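Local coordinates for attachment invasion locus protein (Yersinia pestis, PDB 3QRC) that promotes the invasion of pathogenic bacteria into eukaryotic cells by an unknown mechanism, working from the outer membrane as a beta-barrel, at residues Arg111-Leu116 / Lys140-Lys145; Ser47-Arg52 / Tyr71-Ala76; Gly29-Tyr34 / Val131-Tyr136. All coordinates share one frame; numbering follows the deposited sequence.

Contact 1 of 3, residues Arg111-Leu116 / Lys140-Lys145; sequences RSKTSL and KLDDVK. With C8E ((hydroxyethyloxy)tri(ethyloxy)octane), chain F; GU4 (2,3,4,6-tetra-O-sulfonato-alpha-D-glucopyranose), chain C.
Lys113 and Leu141 sit opposite each other on neighbouring barrel strands, their CA atoms 5.8 Å apart, where strand 130-141 runs into a type II' turn from Leu141 to Val144. Their side chains slide past each other in opposite directions, with Lys113 CG 3.8 Å from Leu141 CB. Leu141 CD2 reaches further along the strand and packs on Ser115 CB. Asp142, the second residue of the turn, takes two basic groups. Its OD2 forms a salt bridge with Arg111 NH2 at 3.1 Å, the guanidinium and carboxylate planes being 28° apart. Its OD1 lies 3.6 Å from Lys113 NZ in a longer salt bridge. Lys113 gets there by a bend at chi2 (72°), which lifts CD and CE over to the carboxylate. Arg111 also uses NE to donate to the detergent ether O12 of C8E, at 3.1 Å, so two different partners limit the swing of its head. Near the other end, water 1 joins the strands. It accepts from Ser115 OG and Lys140 N and donates to Leu116 O at 2.7 Å. Lys140, just before the turn, donates from NZ to Asp142 O at 2.6 Å. Ser112 turns the other way and donates to sulfate oxygen O29 of GU4. The arrangement is a tight beta-hairpin turn at the rim of an outer membrane barrel, tied to the neighbouring strand 108-124 by a salt-bridge network.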
loop_
_atom_site.group_PDB
_atom_site.type_symbol
_atom_site.label_atom_id
_atom_site.label_comp_id
_atom_site.label_asym_id
_atom_site.label_seq_id
_atom_site.Cartn_x
_atom_site.Cartn_y
_atom_site.Cartn_z
ATOM N N ARG A 111 10.598 -1.571 17.354
ATOM C CA ARG A 111 10.904 -0.225 16.895
ATOM C C ARG A 111 9.886 0.185 15.832
ATOM O O ARG A 111 9.514 -0.625 14.999
ATOM C CB ARG A 111 12.307 -0.150 16.321
ATOM C CG ARG A 111 12.703 1.269 16.002
ATOM C CD ARG A 111 14.198 1.503 16.082
ATOM N NE ARG A 111 14.538 2.763 15.433
ATOM C CZ ARG A 111 14.526 3.942 16.039
ATOM N NH1 ARG A 111 14.201 4.027 17.326
ATOM N NH2 ARG A 111 14.845 5.033 15.359
ATOM N N SER A 112 9.441 1.431 15.860
ATOM C CA SER A 112 8.379 1.857 14.941
ATOM C C SER A 112 8.531 3.316 14.587
ATOM O O SER A 112 9.203 4.065 15.295
ATOM C CB SER A 112 7.006 1.657 15.591
ATOM O OG SER A 112 6.839 2.545 16.679
ATOM N N LYS A 113 7.881 3.732 13.503
ATOM C CA LYS A 113 7.957 5.112 13.080
ATOM C C LYS A 113 6.767 5.381 12.186
ATOM O O LYS A 113 6.377 4.523 11.392
ATOM C CB LYS A 113 9.258 5.356 12.301
ATOM C CG LYS A 113 9.368 6.736 11.652
ATOM C CD LYS A 113 9.598 7.836 12.702
ATOM C CE LYS A 113 9.714 9.203 12.027
ATOM N NZ LYS A 113 10.016 10.265 13.036
ATOM N N THR A 114 6.191 6.563 12.328
ATOM C CA THR A 114 5.165 7.033 11.410
ATOM C C THR A 114 5.702 8.224 10.637
ATOM O O THR A 114 6.276 9.132 11.227
ATOM C CB THR A 114 3.922 7.487 12.174
ATOM O OG1 THR A 114 3.388 6.387 12.920
ATOM C CG2 THR A 114 2.868 8.017 11.207
ATOM N N SER A 115 5.512 8.240 9.318
ATOM C CA SER A 115 5.981 9.368 8.528
ATOM C C SER A 115 5.024 9.565 7.371
ATOM O O SER A 115 4.038 8.847 7.282
ATOM C CB SER A 115 7.415 9.121 8.050
ATOM O OG SER A 115 7.950 10.270 7.416
ATOM N N LEU A 116 5.289 10.538 6.505
ATOM C CA LEU A 116 4.482 10.708 5.295
ATOM C C LEU A 116 4.635 9.530 4.331
ATOM O O LEU A 116 5.697 8.906 4.253
ATOM C CB LEU A 116 4.871 11.991 4.561
ATOM C CG LEU A 116 4.501 13.292 5.275
ATOM C CD1 LEU A 116 5.012 14.479 4.488
ATOM C CD2 LEU A 116 2.989 13.377 5.467
ATOM N N LYS A 140 9.568 7.191 3.784
ATOM C CA LYS A 140 10.852 7.145 4.500
ATOM C C LYS A 140 10.597 7.285 5.987
ATOM O O LYS A 140 10.028 8.272 6.435
ATOM C CB LYS A 140 11.793 8.260 4.004
ATOM C CG LYS A 140 13.212 8.351 4.659
ATOM C CD LYS A 140 14.012 9.383 3.834
ATOM C CE LYS A 140 15.390 9.904 4.389
ATOM N NZ LYS A 140 15.694 9.528 5.800
ATOM N N LEU A 141 11.035 6.282 6.743
ATOM C CA LEU A 141 10.779 6.170 8.161
ATOM C C LEU A 141 12.137 6.229 8.852
ATOM O O LEU A 141 12.829 5.219 8.957
ATOM C CB LEU A 141 10.090 4.823 8.447
ATOM C CG LEU A 141 8.802 4.527 7.647
ATOM C CD1 LEU A 141 8.420 3.073 7.833
ATOM C CD2 LEU A 141 7.642 5.429 8.109
ATOM N N ASP A 142 12.524 7.418 9.304
ATOM C CA ASP A 142 13.903 7.666 9.713
ATOM C C ASP A 142 14.845 7.277 8.573
ATOM O O ASP A 142 14.738 7.805 7.478
ATOM C CB ASP A 142 14.243 6.930 11.016
ATOM C CG ASP A 142 13.563 7.549 12.235
ATOM O OD1 ASP A 142 13.125 8.711 12.137
ATOM O OD2 ASP A 142 13.459 6.875 13.281
ATOM N N ASP A 143 15.751 6.339 8.816
ATOM C CA ASP A 143 16.657 5.930 7.748
ATOM C C ASP A 143 16.183 4.675 6.995
ATOM O O ASP A 143 16.912 4.137 6.158
ATOM C CB ASP A 143 18.091 5.752 8.263
ATOM C CG ASP A 143 18.232 4.585 9.224
ATOM O OD1 ASP A 143 17.239 4.214 9.891
ATOM O OD2 ASP A 143 19.351 4.037 9.318
ATOM N N VAL A 144 14.960 4.217 7.269
ATOM C CA VAL A 144 14.424 3.052 6.559
ATOM C C VAL A 144 13.541 3.513 5.406
ATOM O O VAL A 144 12.666 4.330 5.590
ATOM C CB VAL A 144 13.625 2.128 7.510
ATOM C CG1 VAL A 144 12.916 0.997 6.720
ATOM C CG2 VAL A 144 14.523 1.585 8.631
ATOM N N LYS A 145 13.781 2.996 4.215
ATOM C CA LYS A 145 12.998 3.379 3.047
ATOM C C LYS A 145 12.097 2.232 2.637
ATOM O O LYS A 145 12.560 1.108 2.501
ATOM C CB LYS A 145 13.933 3.721 1.882
ATOM C CG LYS A 145 14.789 4.961 2.122
ATOM C CD LYS A 145 15.811 5.131 1.002
HETATM C C1 C8E F . 7.883 -3.870 6.720
HETATM C C2 C8E F . 8.521 -2.523 7.021
HETATM C C3 C8E F . 9.416 -2.586 8.252
HETATM C C4 C8E F . 9.900 -1.191 8.616
HETATM C C5 C8E F . 10.439 -1.065 10.043
HETATM C C6 C8E F . 10.849 0.387 10.279
HETATM C C7 C8E F . 11.192 0.748 11.719
HETATM C C8 C8E F . 11.143 2.268 11.830
HETATM O O9 C8E F . 12.377 2.856 12.187
HETATM C C10 C8E F . 13.317 1.934 12.675
HETATM C C11 C8E F . 14.728 2.407 12.341
HETATM O O12 C8E F . 15.670 1.508 12.888
HETATM C C13 C8E F . 15.131 0.215 13.089
HETATM C C14 C8E F . 15.935 -0.818 12.306
HETATM O O15 C8E F . 15.104 -1.924 12.010
HETATM C C16 C8E F . 15.451 -2.576 10.802
HETATM C C17 C8E F . 14.304 -2.483 9.792
HETATM O O18 C8E F . 14.824 -2.336 8.484
HETATM C C19 C8E F . 15.359 -3.528 7.951
HETATM C C20 C8E F . 16.017 -3.253 6.603
HETATM O O21 C8E F . 17.200 -4.020 6.480
HETATM C C1 GU4 C . -0.459 -1.528 18.353
HETATM O O5 GU4 C . -1.135 -1.020 19.043
HETATM C C5 GU4 C . -0.338 -0.269 20.207
HETATM C C6 GU4 C . -1.291 0.240 21.329
HETATM O O6 GU4 C . -1.880 1.461 21.005
HETATM S S6 GU4 C . -3.280 2.069 21.663
HETATM O O22 GU4 C . -4.033 0.918 21.873
HETATM O O23 GU4 C . -4.041 3.079 20.687
HETATM O O21 GU4 C . -2.922 2.513 23.162
HETATM C C4 GU4 C . 0.725 0.839 19.716
HETATM O O4 GU4 C . 1.467 1.108 20.855
HETATM S S4 GU4 C . 1.575 2.564 21.532
HETATM O O25 GU4 C . 0.241 2.801 22.309
HETATM O O26 GU4 C . 1.723 3.571 20.362
HETATM O O24 GU4 C . 2.736 2.673 22.556
HETATM C C3 GU4 C . 1.313 0.531 18.857
HETATM O O3 GU4 C . 2.062 1.471 18.236
HETATM S S3 GU4 C . 3.604 1.235 17.859
HETATM O O28 GU4 C . 3.620 0.388 16.580
HETATM O O29 GU4 C . 4.188 2.541 17.426
HETATM O O27 GU4 C . 4.396 0.481 18.940
HETATM C C2 GU4 C . 0.439 -0.331 17.679
HETATM O O2 GU4 C . 1.251 -0.904 16.724
HETATM S S2 GU4 C . 0.817 -0.866 15.160
HETATM O O11 GU4 C . -0.439 -1.723 14.973
HETATM O O12 GU4 C . 1.921 -1.545 14.330
HETATM O O10 GU4 C . 0.640 0.586 14.793
HETATM O O HOH W 1 8.299 9.658 4.490
#

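Contact 2 of 3, residues Ser47-Arg52 / Tyr71-Ala76; sequences SFAQTR and YYSVTA. With GU4 (2,3,4,6-tetra-O-sulfonato-alpha-D-glucopyranose), chain C; C8E ((hydroxyethyloxy)tri(ethyloxy)octane), chain F.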
loop_
_atom_site.group_PDB
_atom_site.type_symbol
_atom_site.label_atom_id
_atom_site.label_comp_id
_atom_site.label_asym_id
_atom_site.label_seq_id
_atom_site.Cartn_x
_atom_site.Cartn_y
_atom_site.Cartn_z
ATOM N N SER A 47 -6.856 4.804 -0.113
ATOM C CA SER A 47 -6.093 3.570 -0.168
ATOM C C SER A 47 -5.623 3.163 1.220
ATOM O O SER A 47 -5.124 3.998 1.982
ATOM C CB SER A 47 -4.862 3.784 -1.051
ATOM O OG SER A 47 -3.956 2.707 -0.956
ATOM N N PHE A 48 -5.808 1.887 1.542
ATOM C CA PHE A 48 -5.135 1.282 2.697
ATOM C C PHE A 48 -4.241 0.175 2.183
ATOM O O PHE A 48 -4.670 -0.654 1.370
ATOM C CB PHE A 48 -6.158 0.698 3.678
ATOM C CG PHE A 48 -5.536 -0.169 4.745
ATOM C CD1 PHE A 48 -5.050 0.390 5.914
ATOM C CD2 PHE A 48 -5.399 -1.530 4.559
ATOM C CE1 PHE A 48 -4.458 -0.402 6.890
ATOM C CE2 PHE A 48 -4.815 -2.323 5.535
ATOM C CZ PHE A 48 -4.346 -1.752 6.700
ATOM N N ALA A 49 -3.000 0.137 2.653
ATOM C CA ALA A 49 -2.126 -0.960 2.246
ATOM C C ALA A 49 -1.414 -1.504 3.463
ATOM O O ALA A 49 -1.186 -0.766 4.421
ATOM C CB ALA A 49 -1.108 -0.498 1.216
ATOM N N GLN A 50 -1.086 -2.792 3.419
ATOM C CA GLN A 50 -0.320 -3.420 4.492
ATOM C C GLN A 50 0.533 -4.543 3.940
ATOM O O GLN A 50 0.062 -5.356 3.137
ATOM C CB GLN A 50 -1.255 -3.980 5.558
ATOM C CG GLN A 50 -0.548 -4.748 6.657
ATOM C CD GLN A 50 -1.530 -5.278 7.689
ATOM O OE1 GLN A 50 -2.029 -4.525 8.519
ATOM N NE2 GLN A 50 -1.818 -6.575 7.630
ATOM N N THR A 51 1.790 -4.592 4.369
ATOM C CA THR A 51 2.663 -5.694 3.984
ATOM C C THR A 51 3.364 -6.175 5.242
ATOM O O THR A 51 3.571 -5.399 6.180
ATOM C CB THR A 51 3.702 -5.261 2.925
ATOM O OG1 THR A 51 4.514 -4.198 3.451
ATOM C CG2 THR A 51 2.997 -4.793 1.624
ATOM N N ARG A 52 3.710 -7.456 5.261
ATOM C CA ARG A 52 4.314 -8.066 6.433
ATOM C C ARG A 52 5.337 -9.090 6.036
ATOM O O ARG A 52 5.229 -9.722 4.987
ATOM C CB ARG A 52 3.259 -8.806 7.244
ATOM C CG ARG A 52 2.237 -7.930 7.934
ATOM C CD ARG A 52 1.324 -8.792 8.800
ATOM N NE ARG A 52 0.513 -7.979 9.700
ATOM C CZ ARG A 52 -0.353 -8.469 10.583
ATOM N NH1 ARG A 52 -0.529 -9.783 10.685
ATOM N NH2 ARG A 52 -1.048 -7.641 11.359
ATOM N N TYR A 71 4.355 -2.991 7.647
ATOM C CA TYR A 71 4.181 -1.620 7.180
ATOM C C TYR A 71 2.718 -1.470 6.817
ATOM O O TYR A 71 2.149 -2.346 6.178
ATOM C CB TYR A 71 5.020 -1.410 5.923
ATOM C CG TYR A 71 4.741 -0.124 5.194
ATOM C CD1 TYR A 71 5.294 1.086 5.624
ATOM C CD2 TYR A 71 3.934 -0.112 4.057
ATOM C CE1 TYR A 71 5.036 2.272 4.934
ATOM C CE2 TYR A 71 3.672 1.062 3.376
ATOM C CZ TYR A 71 4.232 2.244 3.805
ATOM O OH TYR A 71 3.964 3.401 3.093
ATOM N N TYR A 72 2.090 -0.376 7.214
ATOM C CA TYR A 72 0.780 -0.092 6.614
ATOM C C TYR A 72 0.649 1.388 6.357
ATOM O O TYR A 72 1.359 2.190 6.955
ATOM C CB TYR A 72 -0.370 -0.615 7.475
ATOM C CG TYR A 72 -0.462 0.011 8.843
ATOM C CD1 TYR A 72 0.204 -0.556 9.927
ATOM C CD2 TYR A 72 -1.205 1.172 9.056
ATOM C CE1 TYR A 72 0.127 0.019 11.187
ATOM C CE2 TYR A 72 -1.287 1.750 10.310
ATOM C CZ TYR A 72 -0.619 1.170 11.371
ATOM O OH TYR A 72 -0.692 1.738 12.630
ATOM N N SER A 73 -0.259 1.756 5.456
ATOM C CA SER A 73 -0.424 3.148 5.104
ATOM C C SER A 73 -1.893 3.429 4.852
ATOM O O SER A 73 -2.661 2.533 4.462
ATOM C CB SER A 73 0.366 3.477 3.837
ATOM O OG SER A 73 -0.156 2.753 2.740
ATOM N N VAL A 74 -2.251 4.681 5.088
ATOM C CA VAL A 74 -3.538 5.230 4.679
ATOM C C VAL A 74 -3.266 6.502 3.883
ATOM O O VAL A 74 -2.649 7.458 4.395
ATOM C CB VAL A 74 -4.417 5.554 5.904
ATOM C CG1 VAL A 74 -5.760 6.117 5.444
ATOM C CG2 VAL A 74 -4.598 4.324 6.764
ATOM N N THR A 75 -3.691 6.510 2.617
ATOM C CA THR A 75 -3.402 7.635 1.732
ATOM C C THR A 75 -4.639 8.011 0.919
ATOM O O THR A 75 -5.570 7.215 0.787
ATOM C CB THR A 75 -2.246 7.319 0.753
ATOM O OG1 THR A 75 -2.592 6.176 -0.042
ATOM C CG2 THR A 75 -0.934 7.014 1.522
ATOM N N ALA A 76 -4.657 9.230 0.403
ATOM C CA ALA A 76 -5.796 9.669 -0.395
ATOM C C ALA A 76 -5.371 10.748 -1.374
ATOM O O ALA A 76 -4.308 11.356 -1.222
ATOM C CB ALA A 76 -6.929 10.167 0.510
HETATM C C1 GU4 C . -0.459 -1.528 18.353
HETATM O O5 GU4 C . -1.135 -1.020 19.043
HETATM C C5 GU4 C . -0.338 -0.269 20.207
HETATM C C6 GU4 C . -1.291 0.240 21.329
HETATM O O6 GU4 C . -1.880 1.461 21.005
HETATM S S6 GU4 C . -3.280 2.069 21.663
HETATM O O22 GU4 C . -4.033 0.918 21.873
HETATM O O23 GU4 C . -4.041 3.079 20.687
HETATM O O21 GU4 C . -2.922 2.513 23.162
HETATM C C4 GU4 C . 0.725 0.839 19.716
HETATM O O4 GU4 C . 1.467 1.108 20.855
HETATM S S4 GU4 C . 1.575 2.564 21.532
HETATM O O25 GU4 C . 0.241 2.801 22.309
HETATM O O26 GU4 C . 1.723 3.571 20.362
HETATM O O24 GU4 C . 2.736 2.673 22.556
HETATM C C3 GU4 C . 1.313 0.531 18.857
HETATM O O3 GU4 C . 2.062 1.471 18.236
HETATM S S3 GU4 C . 3.604 1.235 17.859
HETATM O O28 GU4 C . 3.620 0.388 16.580
HETATM O O29 GU4 C . 4.188 2.541 17.426
HETATM O O27 GU4 C . 4.396 0.481 18.940
HETATM C C2 GU4 C . 0.439 -0.331 17.679
HETATM O O2 GU4 C . 1.251 -0.904 16.724
HETATM S S2 GU4 C . 0.817 -0.866 15.160
HETATM O O11 GU4 C . -0.439 -1.723 14.973
HETATM O O12 GU4 C . 1.921 -1.545 14.330
HETATM O O10 GU4 C . 0.640 0.586 14.793
HETATM C C1 C8E F . 7.883 -3.870 6.720
HETATM C C2 C8E F . 8.521 -2.523 7.021
HETATM C C3 C8E F . 9.416 -2.586 8.252
HETATM C C4 C8E F . 9.900 -1.191 8.616
HETATM C C5 C8E F . 10.439 -1.065 10.043
HETATM C C6 C8E F . 10.849 0.387 10.279
HETATM C C7 C8E F . 11.192 0.748 11.719
HETATM C C8 C8E F . 11.143 2.268 11.830
HETATM O O9 C8E F . 12.377 2.856 12.187
HETATM C C10 C8E F . 13.317 1.934 12.675
HETATM C C11 C8E F . 14.728 2.407 12.341
HETATM O O12 C8E F . 15.670 1.508 12.888
HETATM C C13 C8E F . 15.131 0.215 13.089
HETATM C C14 C8E F . 15.935 -0.818 12.306
HETATM O O15 C8E F . 15.104 -1.924 12.010
HETATM C C16 C8E F . 15.451 -2.576 10.802
HETATM C C17 C8E F . 14.304 -2.483 9.792
HETATM O O18 C8E F . 14.824 -2.336 8.484
HETATM C C19 C8E F . 15.359 -3.528 7.951
HETATM C C20 C8E F . 16.017 -3.253 6.603
HETATM O O21 C8E F . 17.200 -4.020 6.480
HETATM O O HOH W 2 -1.940 3.497 0.860
#
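The ring of Phe48 meets Val74 at its edge, where CG2 lies near the ring plane and 4.1 Å from CD1. Tyr72 CB approaches the same ring obliquely, 4.1 Å from CE1. A second ring, that of Phe30 on the neighbouring strand 21-37, also packs against Phe48. The Tyr72 ring leads away from strand 42-57, with its CG between the backbone N and the carbonyl carbon (chi1 62°); Phe48 CE1 still lies obliquely beside it. Its edge faces a sulfate of GU4, with O12 in the ring plane. Tyr72 OH donates to O10 of this sulfate at 2.8 Å, and the ring of His96 meets that of Tyr72. Strands 42-57 and 65-81 form an antiparallel beta-hairpin of the eight-stranded barrel, here with axes at 173°. Ser47-Thr75, Ala49-Ser73 and Thr51-Tyr71 are hydrogen-bonded pairs, each closed by two backbone bonds. Their side chains face the barrel interior, while Phe48, Gln50, Tyr72 and Val74 line the outer surface. Inside, Thr51 and Tyr71 lie side by side and point the same way, Thr51 OG1 being 3.8 Å from Tyr71 CB. The two hydroxyls go to different partners, Ser14 for Thr51 and Glu137 for Tyr71. Water 2 lies among three other hydroxyls. It donates to Ser73 OG at 2.7 Å and is hydrogen-bonded to Ser47 OG and Thr75 OG1. Ser73 OG is also bonded to Glu137, and Ser47 OG to Asn31.

Contact 3 of 3, residues Gly29-Tyr34 / Val131-Tyr136; sequences GFNLKY and VIDASY
Lys33 crosses the barrel interior to reach Asp133 and Ser135. Its CB points toward the far strand, and CG leaves it anti to the carbonyl carbon. At CG the nearest atom across is Asp133 OD2, still 4.2 Å away. CD runs past the carboxylate and is 3.8 Å from OD1 of Asp133. CE comes within 3.5 Å of Ser135 OG. A bend at chi4 (68°) then turns NZ back to its acceptors. NZ donates to Asp133 OD2 at 2.8 Å, a salt bridge made on the syn side and 15° out of the carboxylate plane. Lys33 is buried, and the neighbouring carboxylate would be expected to stabilise its charge. NZ also donates to Ser135 OG at 2.8 Å and, within its own strand, to Asn31 OD1 at 2.7 Å. A weak further bond runs to Tyr89 OH.

The two strands are not neighbours in the sheet. Strands 21-37 and 130-141 face each other across the interior of the closed eight-stranded barrel, their axes 9.5 Å apart at closest approach and at 116°. The contact is therefore made by side chains alone, as in small outer membrane barrels whose interior is filled with polar and charged residues.

The acceptors are themselves held. Asp133 OD1 takes bonds from Tyr89 OH and Gln123 NE2, which would fix the rotation of the carboxylate. Asn31 ND2 bonds to Ser47 OG and Phe48 O, so its OD1 stays turned to the lysine. Water 3 donates to both Asn31 OD1 and Asp133 OD2, the latter at 2.7 Å.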
loop_
_atom_site.group_PDB
_atom_site.type_symbol
_atom_site.label_atom_id
_atom_site.label_comp_id
_atom_site.label_asym_id
_atom_site.label_seq_id
_atom_site.Cartn_x
_atom_site.Cartn_y
_atom_site.Cartn_z
ATOM N N GLY A 29 1.576 -8.387 1.231
ATOM C CA GLY A 29 0.282 -8.191 1.856
ATOM C C GLY A 29 -0.735 -7.764 0.799
ATOM O O GLY A 29 -0.760 -8.297 -0.315
ATOM N N PHE A 30 -1.541 -6.763 1.136
ATOM C CA PHE A 30 -2.663 -6.395 0.295
ATOM C C PHE A 30 -2.874 -4.886 0.259
ATOM O O PHE A 30 -2.290 -4.118 1.051
ATOM C CB PHE A 30 -3.933 -7.095 0.812
ATOM C CG PHE A 30 -4.528 -6.423 2.011
ATOM C CD1 PHE A 30 -5.596 -5.553 1.874
ATOM C CD2 PHE A 30 -3.988 -6.630 3.275
ATOM C CE1 PHE A 30 -6.128 -4.912 2.976
ATOM C CE2 PHE A 30 -4.515 -5.993 4.377
ATOM C CZ PHE A 30 -5.583 -5.133 4.230
ATOM N N ASN A 31 -3.725 -4.469 -0.669
ATOM C CA ASN A 31 -4.108 -3.077 -0.822
ATOM C C ASN A 31 -5.592 -3.035 -1.155
ATOM O O ASN A 31 -6.060 -3.806 -1.987
ATOM C CB ASN A 31 -3.266 -2.456 -1.946
ATOM C CG ASN A 31 -3.739 -1.070 -2.373
ATOM O OD1 ASN A 31 -3.840 -0.792 -3.569
ATOM N ND2 ASN A 31 -3.991 -0.188 -1.405
ATOM N N LEU A 32 -6.329 -2.172 -0.466
ATOM C CA LEU A 32 -7.736 -1.932 -0.763
ATOM C C LEU A 32 -7.870 -0.485 -1.204
ATOM O O LEU A 32 -7.382 0.431 -0.523
ATOM C CB LEU A 32 -8.582 -2.152 0.488
ATOM C CG LEU A 32 -10.062 -1.775 0.438
ATOM C CD1 LEU A 32 -10.828 -2.813 -0.355
ATOM C CD2 LEU A 32 -10.629 -1.681 1.850
ATOM N N LYS A 33 -8.519 -0.267 -2.342
ATOM C CA LYS A 33 -8.756 1.100 -2.787
ATOM C C LYS A 33 -10.225 1.344 -3.052
ATOM O O LYS A 33 -10.912 0.495 -3.622
ATOM C CB LYS A 33 -7.938 1.454 -4.039
ATOM C CG LYS A 33 -6.421 1.548 -3.790
ATOM C CD LYS A 33 -5.784 2.626 -4.687
ATOM C CE LYS A 33 -4.265 2.647 -4.543
ATOM N NZ LYS A 33 -3.656 1.399 -5.107
ATOM N N TYR A 34 -10.687 2.516 -2.629
ATOM C CA TYR A 34 -12.063 2.941 -2.881
ATOM C C TYR A 34 -12.020 4.294 -3.598
ATOM O O TYR A 34 -11.315 5.198 -3.169
ATOM C CB TYR A 34 -12.852 3.075 -1.580
ATOM C CG TYR A 34 -14.178 3.747 -1.839
ATOM C CD1 TYR A 34 -15.214 3.050 -2.425
ATOM C CD2 TYR A 34 -14.365 5.098 -1.566
ATOM C CE1 TYR A 34 -16.426 3.669 -2.700
ATOM C CE2 TYR A 34 -15.576 5.727 -1.837
ATOM C CZ TYR A 34 -16.598 5.009 -2.407
ATOM O OH TYR A 34 -17.804 5.621 -2.685
ATOM N N VAL A 131 -12.495 -2.965 -12.851
ATOM C CA VAL A 131 -11.332 -2.147 -12.591
ATOM C C VAL A 131 -10.077 -3.000 -12.422
ATOM O O VAL A 131 -10.105 -4.070 -11.805
ATOM C CB VAL A 131 -11.534 -1.211 -11.367
ATOM C CG1 VAL A 131 -11.837 -1.993 -10.129
ATOM C CG2 VAL A 131 -10.290 -0.348 -11.139
ATOM N N ILE A 132 -8.991 -2.534 -13.024
ATOM C CA ILE A 132 -7.661 -3.026 -12.707
ATOM C C ILE A 132 -6.917 -1.812 -12.174
ATOM O O ILE A 132 -6.963 -0.748 -12.782
ATOM C CB ILE A 132 -6.959 -3.594 -13.949
ATOM C CG1 ILE A 132 -7.812 -4.709 -14.577
ATOM C CG2 ILE A 132 -5.565 -4.105 -13.600
ATOM C CD1 ILE A 132 -7.197 -5.304 -15.811
ATOM N N ASP A 133 -6.249 -1.960 -11.034
ATOM C CA ASP A 133 -5.628 -0.818 -10.353
ATOM C C ASP A 133 -4.161 -1.137 -10.118
ATOM O O ASP A 133 -3.831 -2.252 -9.752
ATOM C CB ASP A 133 -6.298 -0.599 -8.989
ATOM C CG ASP A 133 -5.617 0.483 -8.173
ATOM O OD1 ASP A 133 -5.976 1.666 -8.366
ATOM O OD2 ASP A 133 -4.730 0.161 -7.344
ATOM N N ALA A 134 -3.282 -0.173 -10.335
ATOM C CA ALA A 134 -1.867 -0.417 -10.078
ATOM C C ALA A 134 -1.270 0.849 -9.512
ATOM O O ALA A 134 -1.560 1.948 -10.002
ATOM C CB ALA A 134 -1.154 -0.827 -11.353
ATOM N N SER A 135 -0.466 0.727 -8.457
ATOM C CA SER A 135 0.111 1.945 -7.905
ATOM C C SER A 135 1.433 1.675 -7.221
ATOM O O SER A 135 1.796 0.521 -6.984
ATOM C CB SER A 135 -0.863 2.646 -6.936
ATOM O OG SER A 135 -1.018 1.913 -5.729
ATOM N N TYR A 136 2.152 2.754 -6.941
ATOM C CA TYR A 136 3.409 2.673 -6.202
ATOM C C TYR A 136 3.331 3.665 -5.063
ATOM O O TYR A 136 2.686 4.703 -5.172
ATOM C CB TYR A 136 4.592 3.021 -7.113
ATOM C CG TYR A 136 5.921 3.099 -6.392
ATOM C CD1 TYR A 136 6.644 1.949 -6.089
ATOM C CD2 TYR A 136 6.451 4.324 -6.016
ATOM C CE1 TYR A 136 7.875 2.027 -5.422
ATOM C CE2 TYR A 136 7.671 4.410 -5.365
ATOM C CZ TYR A 136 8.373 3.264 -5.073
ATOM O OH TYR A 136 9.576 3.362 -4.421
HETATM O O HOH W 3 -4.240 -2.158 -6.006
#

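In the fold
Contact 1 is a surface contact; contacts 2 and 3 are buried. All three belong to one closed antiparallel sheet. Contact 2 joins neighbouring strands by regular backbone bonds, whereas contact 3 bridges strands that face each other across the interior, using side chains alone. Contact 1 also joins neighbouring strands, but beside a turn, through salt bridges and a water. Its arginine meets detergent, and Ser112 meets a sulfate; the charge pair of contact 3 is buried in the barrel interior, with polar partners for both charges. Contacts 1 and 3 share strand 130-141, with centres 22 Å apart. Contacts 2 and 3 touch through strands 21-37 and 42-57. Contacts 1 and 2 both meet GU4 and C8E.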